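Local coordinates for alginate lyase (Paenibacillus sp. FPU-7, PDB 6KFN), which cleaves alginate as a lyase, probably by beta-elimination at mannuronate-containing linkages, using a right-handed parallel beta-helix scaffold, at residues T3-C8 and D26-E31; G219-I224 and G251-F256; V243-A248 and G275-S280. One frame throughout, in Å; residues are numbered along the deposited sequence. Where two conformers were deposited one is given.

Contact 1: residues T3-C8 and D26-E31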
loop_
_atom_site.group_PDB
_atom_site.type_symbol
_atom_site.label_atom_id
_atom_site.label_comp_id
_atom_site.label_asym_id
_atom_site.label_seq_id
_atom_site.Cartn_x
_atom_site.Cartn_y
_atom_site.Cartn_z
ATOM N N THR A 3 -2.276 7.312 27.687
ATOM C CA THR A 3 -3.236 7.571 28.740
ATOM C C THR A 3 -3.660 6.305 29.462
ATOM O O THR A 3 -3.972 6.343 30.646
ATOM C CB THR A 3 -4.420 8.263 28.066
ATOM O OG1 THR A 3 -3.982 9.469 27.413
ATOM C CG2 THR A 3 -5.500 8.608 29.088
ATOM N N ARG A 4 -3.704 5.194 28.748
ATOM C CA ARG A 4 -4.130 3.900 29.280
ATOM C C ARG A 4 -3.385 2.818 28.525
ATOM O O ARG A 4 -3.305 2.916 27.308
ATOM C CB ARG A 4 -5.621 3.736 29.100
ATOM C CG ARG A 4 -6.172 2.513 29.700
ATOM C CD ARG A 4 -7.706 2.564 29.782
ATOM N NE ARG A 4 -8.318 2.579 28.444
ATOM C CZ ARG A 4 -9.540 2.160 28.201
ATOM N NH1 ARG A 4 -10.291 1.631 29.175
ATOM N NH2 ARG A 4 -10.056 2.233 26.962
ATOM N N THR A 5 -2.888 1.811 29.228
ATOM C CA THR A 5 -2.203 0.680 28.621
ATOM C C THR A 5 -3.067 -0.559 28.750
ATOM O O THR A 5 -3.544 -0.864 29.847
ATOM C CB THR A 5 -0.846 0.458 29.274
ATOM O OG1 THR A 5 -0.064 1.656 29.189
ATOM C CG2 THR A 5 -0.089 -0.667 28.614
ATOM N N ILE A 6 -3.249 -1.256 27.654
ATOM C CA ILE A 6 -4.002 -2.502 27.623
ATOM C C ILE A 6 -3.084 -3.556 27.021
ATOM O O ILE A 6 -2.769 -3.475 25.837
ATOM C CB ILE A 6 -5.339 -2.388 26.859
ATOM C CG1 ILE A 6 -6.116 -1.106 27.217
ATOM C CG2 ILE A 6 -6.153 -3.624 27.174
ATOM C CD1 ILE A 6 -5.765 0.130 26.376
ATOM N N SER A 7 -2.634 -4.492 27.840
ATOM C CA SER A 7 -1.664 -5.504 27.412
ATOM C C SER A 7 -2.428 -6.773 27.056
ATOM O O SER A 7 -3.040 -7.376 27.932
ATOM C CB SER A 7 -0.680 -5.760 28.571
ATOM O OG SER A 7 0.037 -4.572 28.881
ATOM N N CYS A 8 -2.405 -7.195 25.815
ATOM C CA CYS A 8 -3.188 -8.353 25.403
ATOM C C CYS A 8 -2.333 -9.485 24.870
ATOM O O CYS A 8 -1.407 -9.274 24.092
ATOM C CB CYS A 8 -4.190 -7.979 24.317
ATOM S SG CYS A 8 -5.578 -6.980 24.903
ATOM N N ASP A 26 -2.962 2.630 24.516
ATOM C CA ASP A 26 -1.798 1.894 24.007
ATOM C C ASP A 26 -2.130 0.414 24.173
ATOM O O ASP A 26 -2.064 -0.104 25.285
ATOM C CB ASP A 26 -0.574 2.312 24.784
ATOM C CG ASP A 26 0.731 1.816 24.215
ATOM O OD1 ASP A 26 0.770 1.415 23.050
ATOM O OD2 ASP A 26 1.751 1.884 24.979
ATOM N N ILE A 27 -2.519 -0.216 23.067
ATOM C CA ILE A 27 -2.888 -1.622 23.029
ATOM C C ILE A 27 -1.633 -2.387 22.606
ATOM O O ILE A 27 -1.166 -2.256 21.475
ATOM C CB ILE A 27 -4.052 -1.860 22.065
ATOM C CG1 ILE A 27 -5.258 -1.002 22.447
ATOM C CG2 ILE A 27 -4.381 -3.346 22.025
ATOM C CD1 ILE A 27 -6.360 -0.999 21.369
ATOM N N VAL A 28 -1.083 -3.150 23.558
ATOM C CA VAL A 28 0.253 -3.727 23.442
ATOM C C VAL A 28 0.116 -5.238 23.349
ATOM O O VAL A 28 -0.340 -5.881 24.299
ATOM C CB VAL A 28 1.149 -3.322 24.618
ATOM C CG1 VAL A 28 2.559 -3.838 24.388
ATOM C CG2 VAL A 28 1.148 -1.792 24.820
ATOM N N LEU A 29 0.472 -5.800 22.196
ATOM C CA LEU A 29 0.228 -7.195 21.889
ATOM C C LEU A 29 1.473 -8.049 22.130
ATOM O O LEU A 29 2.582 -7.723 21.698
ATOM C CB LEU A 29 -0.232 -7.333 20.449
ATOM C CG LEU A 29 -1.484 -6.530 20.088
ATOM C CD1 LEU A 29 -1.955 -6.888 18.706
ATOM C CD2 LEU A 29 -2.573 -6.744 21.127
ATOM N N ALA A 30 1.279 -9.156 22.845
ATOM C CA ALA A 30 2.389 -9.997 23.262
ATOM C C ALA A 30 3.169 -10.570 22.084
ATOM O O ALA A 30 2.601 -11.036 21.103
ATOM C CB ALA A 30 1.848 -11.152 24.107
ATOM N N GLU A 31 4.499 -10.552 22.195
ATOM C CA GLU A 31 5.357 -11.185 21.198
ATOM C C GLU A 31 5.061 -12.667 21.090
ATOM O O GLU A 31 4.774 -13.338 22.068
ATOM C CB GLU A 31 6.822 -10.974 21.538
ATOM C CG GLU A 31 7.290 -9.543 21.327
ATOM C CD GLU A 31 8.783 -9.436 21.465
ATOM O OE1 GLU A 31 9.255 -8.917 22.489
ATOM O OE2 GLU A 31 9.509 -9.918 20.564
HETATM O O HOH W 1 1.953 2.052 27.552
#

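Contact 2: residues G219-I224 and G251-F256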
loop_
_atom_site.group_PDB
_atom_site.type_symbol
_atom_site.label_atom_id
_atom_site.label_comp_id
_atom_site.label_asym_id
_atom_site.label_seq_id
_atom_site.Cartn_x
_atom_site.Cartn_y
_atom_site.Cartn_z
ATOM N N GLY A 219 -4.201 8.316 -10.576
ATOM C CA GLY A 219 -4.529 9.533 -9.857
ATOM C C GLY A 219 -3.702 10.707 -10.347
ATOM O O GLY A 219 -2.916 10.592 -11.288
ATOM N N ASN A 220 -3.933 11.843 -9.692
ATOM C CA ASN A 220 -3.279 13.096 -10.027
ATOM C C ASN A 220 -2.271 13.487 -8.956
ATOM O O ASN A 220 -2.371 13.095 -7.783
ATOM C CB ASN A 220 -4.272 14.231 -10.215
ATOM C CG ASN A 220 -5.035 14.091 -11.524
ATOM O OD1 ASN A 220 -4.826 13.142 -12.285
ATOM N ND2 ASN A 220 -5.916 15.027 -11.792
ATOM N N ASP A 221 -1.302 14.305 -9.379
ATOM C CA ASP A 221 -0.323 14.898 -8.463
ATOM C C ASP A 221 0.487 13.858 -7.699
ATOM O O ASP A 221 0.952 14.127 -6.589
ATOM C CB ASP A 221 -0.959 15.932 -7.523
ATOM C CG ASP A 221 -1.655 17.069 -8.250
ATOM O OD1 ASP A 221 -1.379 17.273 -9.458
ATOM O OD2 ASP A 221 -2.473 17.744 -7.582
ATOM N N ALA A 222 0.670 12.689 -8.280
ATOM C CA ALA A 222 1.474 11.669 -7.625
ATOM C C ALA A 222 2.936 12.070 -7.698
ATOM O O ALA A 222 3.400 12.635 -8.683
ATOM C CB ALA A 222 1.262 10.319 -8.295
ATOM N N VAL A 223 3.682 11.784 -6.633
ATOM C CA VAL A 223 5.111 12.039 -6.563
ATOM C C VAL A 223 5.791 10.714 -6.273
ATOM O O VAL A 223 5.597 10.148 -5.205
ATOM C CB VAL A 223 5.448 13.090 -5.500
ATOM C CG1 VAL A 223 6.952 13.269 -5.380
ATOM C CG2 VAL A 223 4.778 14.421 -5.843
ATOM N N ILE A 224 6.592 10.256 -7.229
ATOM C CA ILE A 224 7.270 8.974 -7.197
ATOM C C ILE A 224 8.762 9.318 -7.167
ATOM O O ILE A 224 9.326 9.658 -8.222
ATOM C CB ILE A 224 6.895 8.107 -8.408
ATOM C CG1 ILE A 224 5.367 8.049 -8.612
ATOM C CG2 ILE A 224 7.600 6.772 -8.347
ATOM C CD1 ILE A 224 4.564 7.480 -7.483
ATOM N N GLY A 251 -4.884 10.867 -14.237
ATOM C CA GLY A 251 -3.578 10.460 -14.757
ATOM C C GLY A 251 -2.743 11.647 -15.174
ATOM O O GLY A 251 -2.001 11.583 -16.161
ATOM N N GLN A 252 -2.851 12.744 -14.408
ATOM C CA GLN A 252 -2.219 14.001 -14.734
ATOM C C GLN A 252 -1.185 14.391 -13.697
ATOM O O GLN A 252 -1.345 14.168 -12.484
ATOM C CB GLN A 252 -3.237 15.128 -14.889
ATOM C CG GLN A 252 -4.299 14.832 -15.938
ATOM C CD GLN A 252 -3.724 14.671 -17.326
ATOM O OE1 GLN A 252 -2.917 15.449 -17.815
ATOM N NE2 GLN A 252 -4.145 13.612 -18.004
ATOM N N ASN A 253 -0.147 15.081 -14.171
ATOM C CA ASN A 253 0.847 15.677 -13.301
ATOM C C ASN A 253 1.480 14.658 -12.368
ATOM O O ASN A 253 1.645 14.906 -11.185
ATOM C CB ASN A 253 0.287 16.873 -12.518
ATOM C CG ASN A 253 1.371 17.663 -11.827
ATOM O OD1 ASN A 253 2.458 17.902 -12.404
ATOM N ND2 ASN A 253 1.110 18.106 -10.610
ATOM N N ALA A 254 1.861 13.501 -12.902
ATOM C CA ALA A 254 2.672 12.543 -12.158
ATOM C C ALA A 254 4.141 12.962 -12.242
ATOM O O ALA A 254 4.597 13.338 -13.314
ATOM C CB ALA A 254 2.527 11.149 -12.749
ATOM N N THR A 255 4.857 12.958 -11.154
ATOM C CA THR A 255 6.255 13.353 -11.126
ATOM C C THR A 255 7.113 12.160 -10.726
ATOM O O THR A 255 6.834 11.523 -9.725
ATOM C CB THR A 255 6.468 14.514 -10.148
ATOM O OG1 THR A 255 5.678 15.618 -10.537
ATOM C CG2 THR A 255 7.939 14.898 -10.042
ATOM N N PHE A 256 8.166 11.900 -11.506
ATOM C CA PHE A 256 9.086 10.795 -11.260
ATOM C C PHE A 256 10.492 11.354 -11.171
ATOM O O PHE A 256 11.055 11.772 -12.188
ATOM C CB PHE A 256 9.039 9.768 -12.412
ATOM C CG PHE A 256 7.708 9.098 -12.564
ATOM C CD1 PHE A 256 6.687 9.658 -13.332
ATOM C CD2 PHE A 256 7.449 7.875 -11.937
ATOM C CE1 PHE A 256 5.466 9.037 -13.469
ATOM C CE2 PHE A 256 6.210 7.250 -12.068
ATOM C CZ PHE A 256 5.227 7.823 -12.849
HETATM O O HOH W 2 -0.317 11.783 -11.040
HETATM O O HOH W 3 3.313 15.374 -9.145
#

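Contact 3: residues V243-A248 and G275-S280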
loop_
_atom_site.group_PDB
_atom_site.type_symbol
_atom_site.label_atom_id
_atom_site.label_comp_id
_atom_site.label_asym_id
_atom_site.label_seq_id
_atom_site.Cartn_x
_atom_site.Cartn_y
_atom_site.Cartn_z
ATOM N N VAL A 243 1.491 5.500 -16.457
ATOM C CA VAL A 243 0.476 6.492 -16.139
ATOM C C VAL A 243 -0.663 6.276 -17.139
ATOM O O VAL A 243 -0.395 6.130 -18.336
ATOM C CB VAL A 243 1.005 7.945 -16.210
ATOM C CG1 VAL A 243 0.047 8.909 -15.527
ATOM C CG2 VAL A 243 2.401 8.072 -15.603
ATOM N N HIS A 244 -1.899 6.225 -16.658
ATOM C CA HIS A 244 -3.071 5.997 -17.520
ATOM C C HIS A 244 -4.163 6.968 -17.166
ATOM O O HIS A 244 -4.288 7.383 -16.008
ATOM C CB HIS A 244 -3.624 4.567 -17.350
ATOM C CG HIS A 244 -2.770 3.478 -17.893
ATOM N ND1 HIS A 244 -1.831 2.794 -17.141
ATOM C CD2 HIS A 244 -2.756 2.907 -19.118
ATOM C CE1 HIS A 244 -1.277 1.850 -17.902
ATOM N NE2 HIS A 244 -1.820 1.908 -19.093
ATOM N N VAL A 245 -5.012 7.262 -18.176
ATOM C CA VAL A 245 -6.195 8.097 -18.021
ATOM C C VAL A 245 -7.444 7.220 -18.080
ATOM O O VAL A 245 -7.842 6.765 -19.156
ATOM C CB VAL A 245 -6.234 9.176 -19.119
ATOM C CG1 VAL A 245 -7.428 10.090 -18.894
ATOM C CG2 VAL A 245 -4.950 9.986 -19.134
ATOM N N GLN A 246 -8.082 7.011 -16.936
ATOM C CA GLN A 246 -9.327 6.272 -16.863
ATOM C C GLN A 246 -10.550 7.149 -16.975
ATOM O O GLN A 246 -11.634 6.660 -17.352
ATOM C CB GLN A 246 -9.390 5.509 -15.539
ATOM C CG GLN A 246 -8.303 4.498 -15.361
ATOM C CD GLN A 246 -8.040 3.605 -16.580
ATOM O OE1 GLN A 246 -7.097 3.823 -17.362
ATOM N NE2 GLN A 246 -8.918 2.644 -16.760
ATOM N N VAL A 247 -10.406 8.420 -16.597
ATOM C CA VAL A 247 -11.429 9.451 -16.615
ATOM C C VAL A 247 -10.702 10.704 -17.054
ATOM O O VAL A 247 -9.580 10.951 -16.587
ATOM C CB VAL A 247 -12.043 9.649 -15.192
ATOM C CG1 VAL A 247 -13.029 10.810 -15.206
ATOM C CG2 VAL A 247 -12.676 8.386 -14.702
ATOM N N ALA A 248 -11.278 11.475 -17.989
ATOM C CA ALA A 248 -10.574 12.650 -18.495
ATOM C C ALA A 248 -10.093 13.550 -17.350
ATOM O O ALA A 248 -10.815 13.779 -16.360
ATOM C CB ALA A 248 -11.455 13.440 -19.446
ATOM N N GLY A 275 -1.434 7.628 -23.724
ATOM C CA GLY A 275 -2.536 8.438 -24.203
ATOM C C GLY A 275 -2.407 9.880 -23.793
ATOM O O GLY A 275 -1.424 10.555 -24.095
ATOM N N ASP A 276 -3.408 10.380 -23.054
ATOM C CA ASP A 276 -3.437 11.747 -22.588
ATOM C C ASP A 276 -2.769 11.928 -21.222
ATOM O O ASP A 276 -2.774 13.040 -20.690
ATOM C CB ASP A 276 -4.895 12.238 -22.512
ATOM C CG ASP A 276 -5.559 12.362 -23.822
ATOM O OD1 ASP A 276 -4.919 12.749 -24.806
ATOM O OD2 ASP A 276 -6.779 12.082 -23.884
ATOM N N ALA A 277 -2.195 10.880 -20.641
ATOM C CA ALA A 277 -1.599 11.000 -19.325
ATOM C C ALA A 277 -0.422 11.966 -19.374
ATOM O O ALA A 277 0.273 12.041 -20.382
ATOM C CB ALA A 277 -1.117 9.636 -18.860
ATOM N N THR A 278 -0.169 12.689 -18.273
ATOM C CA THR A 278 0.965 13.595 -18.244
ATOM C C THR A 278 1.865 13.308 -17.041
ATOM O O THR A 278 1.402 13.000 -15.937
ATOM C CB THR A 278 0.551 15.078 -18.256
ATOM O OG1 THR A 278 -0.287 15.367 -17.131
ATOM C CG2 THR A 278 -0.132 15.448 -19.563
ATOM N N ALA A 279 3.166 13.471 -17.291
ATOM C CA ALA A 279 4.164 13.270 -16.275
ATOM C C ALA A 279 5.326 14.200 -16.499
ATOM O O ALA A 279 5.569 14.690 -17.603
ATOM C CB ALA A 279 4.642 11.809 -16.294
ATOM N N SER A 280 6.108 14.375 -15.449
ATOM C CA SER A 280 7.406 15.030 -15.478
ATOM C C SER A 280 8.420 14.056 -14.906
ATOM O O SER A 280 8.098 13.270 -14.018
ATOM C CB SER A 280 7.402 16.326 -14.661
ATOM O OG SER A 280 6.405 17.241 -15.106
#

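Contact 1: residues T3-C8 and D26-E31
Strands 4-8 and 26-29 run parallel, their axes 4.7 Å apart and 20° askew, and five backbone hydrogen bonds tie them from Asp26 N on Arg4 O to Ala30 N on Cys8 O. The straightest is Ile6 N to Asp26 O, at 174°, although the donor stands above the carbonyl plane. The face with Ile6, Cys8, Ile27 and Leu29 is the tight one. Ile6 and Ile27 lie side by side, CD1 of Ile6 at 4.1 Å from CG1 of Ile27, and helix 11-19 packs on both through Ala17. Further along, CB of Cys8 meets the CD2 branch of Leu29 at 3.8 Å, while SG, beside its own backbone N, is joined to Cys13 in a disulfide. The face with Thr5, Ser7, Asp26 and Val28 is looser and more open to solvent. There CG2 of Thr5 crosses CG2 of Val28 obliquely, and a water 2.6 Å from Thr5 OG1 donates to Asp26 OD2. Asp26 CG is anti to the backbone N, and OD1 also forms a salt bridge with Arg54. Helix 11-19 and its two flanking parallel strands sit, as a cap would, at the N-terminal end of the right-handed parallel beta-helix.

Contact 2: residues G219-I224 and G251-F256
Ile224 lies alongside the ring of Phe256, both side chains pointing the same way: its CB is 3.6 Å from Phe256 CD2, and its CG1 lies equally near CE2. CG1 sits beside the backbone N (chi1 -49°), which carries it along that flank of the ring. Behind this apolar pair the parallel strands are joined by Thr255 N to Ala222 O and by Ile224 N to Thr255 O, the latter nearly along the C=O axis. Before the strands the two loops keep the same register but trade apolar contacts for polar ones. Asp221 N donates to Gln252 O at 3.1 Å, again nearly along the C=O axis. Asn220 OD1 accepts Gln252 N at 2.9 Å, the donor standing well above the amide carbonyl plane, while Asn220 ND2 donates to Gly249 O. Asp221 and Asn253 cross obliquely, their flat groups 82° apart; Asn253 ND2 gives a straight bond (172°) to Asp221 OD1 from above the carboxylate plane. Two waters fill in the backbone ladder. One bridges Gly219 O, Ala222 N and Gln252 O; the other donates to Ala222 O and Asn253 O and accepts from Thr255 OG1. Strand 215-217 packs on the inner face, with Val217 against Ala222, Ala254 and Phe256, and Ile215 against Ile224. Phe256 also meets the ring of Phe241, and strand 223-230 pairs on with strand 194-196 through Val223.

Contact 3: residues V243-A248 and G275-S280
Ala277 is the small bump at the middle of this contact, its methyl pushed into the hollow between Val243 and Val245. These valines flank His244 and both point their side chains toward 275-280, whereas His244 turns the other way. CB of Ala277 lies 3.6 Å from CG1 of Val243 and 3.9 Å from CG2 of Val245, so one branch of each valine forms a wall and the backbone at His244 forms the floor. Val243 O, 3.6 Å from CB of Ala277, is part of that floor. In Val243, CG1 is anti to the backbone N (chi1 -165°), which turns that branch onto Ala277; the other, CG2, faces the methyl of Ala279 more loosely at 4.4 Å. Val245 rests its CG2, anti to the carbonyl carbon, on the peptide between Asp276 and Ala277, 3.3 Å from Ala277 N, and the same methyl also touches CB of Asp276. The touching parts run 148° apart in direction, and their fit is made by methyls against methyls and against backbone.

The polar ends of His244 and Thr278 are held elsewhere. His244 ND1 bonds to Asp216, and its side chain lies about 4 Å from a sodium ion; Thr278, pointing away from the valines, bonds through OG1 to Gln252 and to Asn253 N. On the inner side Phe256 packs on both Val243 and Ala279, extending the apolar patch into the core. The contact thus joins the end of strand 241-243 and the loop after it to the turn that leads from strand 269-273 into strand 278-287, one coil further on: packing at a corner between successive coils of a right-handed parallel beta-helix.

Contact 1 lies at the N-terminal end of the solenoid, its centre 39 and 46 Å from those of contacts 2 and 3, across the centre of the chain. Contacts 2 and 3 have centres 9 Å apart and touch: strands 254-257 and 278-287 pair, probably with Ser280 N bonding to Ala254 O. Each contact is partly buried, with Ile27 and Leu29, Ile224 and Phe256, or Val243 and Ala277 inside; contact 1 lies farthest from the chain's centre (26 Å), contact 2 closest (16 Å). Contact 1 is a regular strand ladder with a helix over one face; contact 2 moves from polar, water-bridged loops to strand pairing; contact 3, smallest in buried area, is van der Waals packing without hydrogen bonds between its segments.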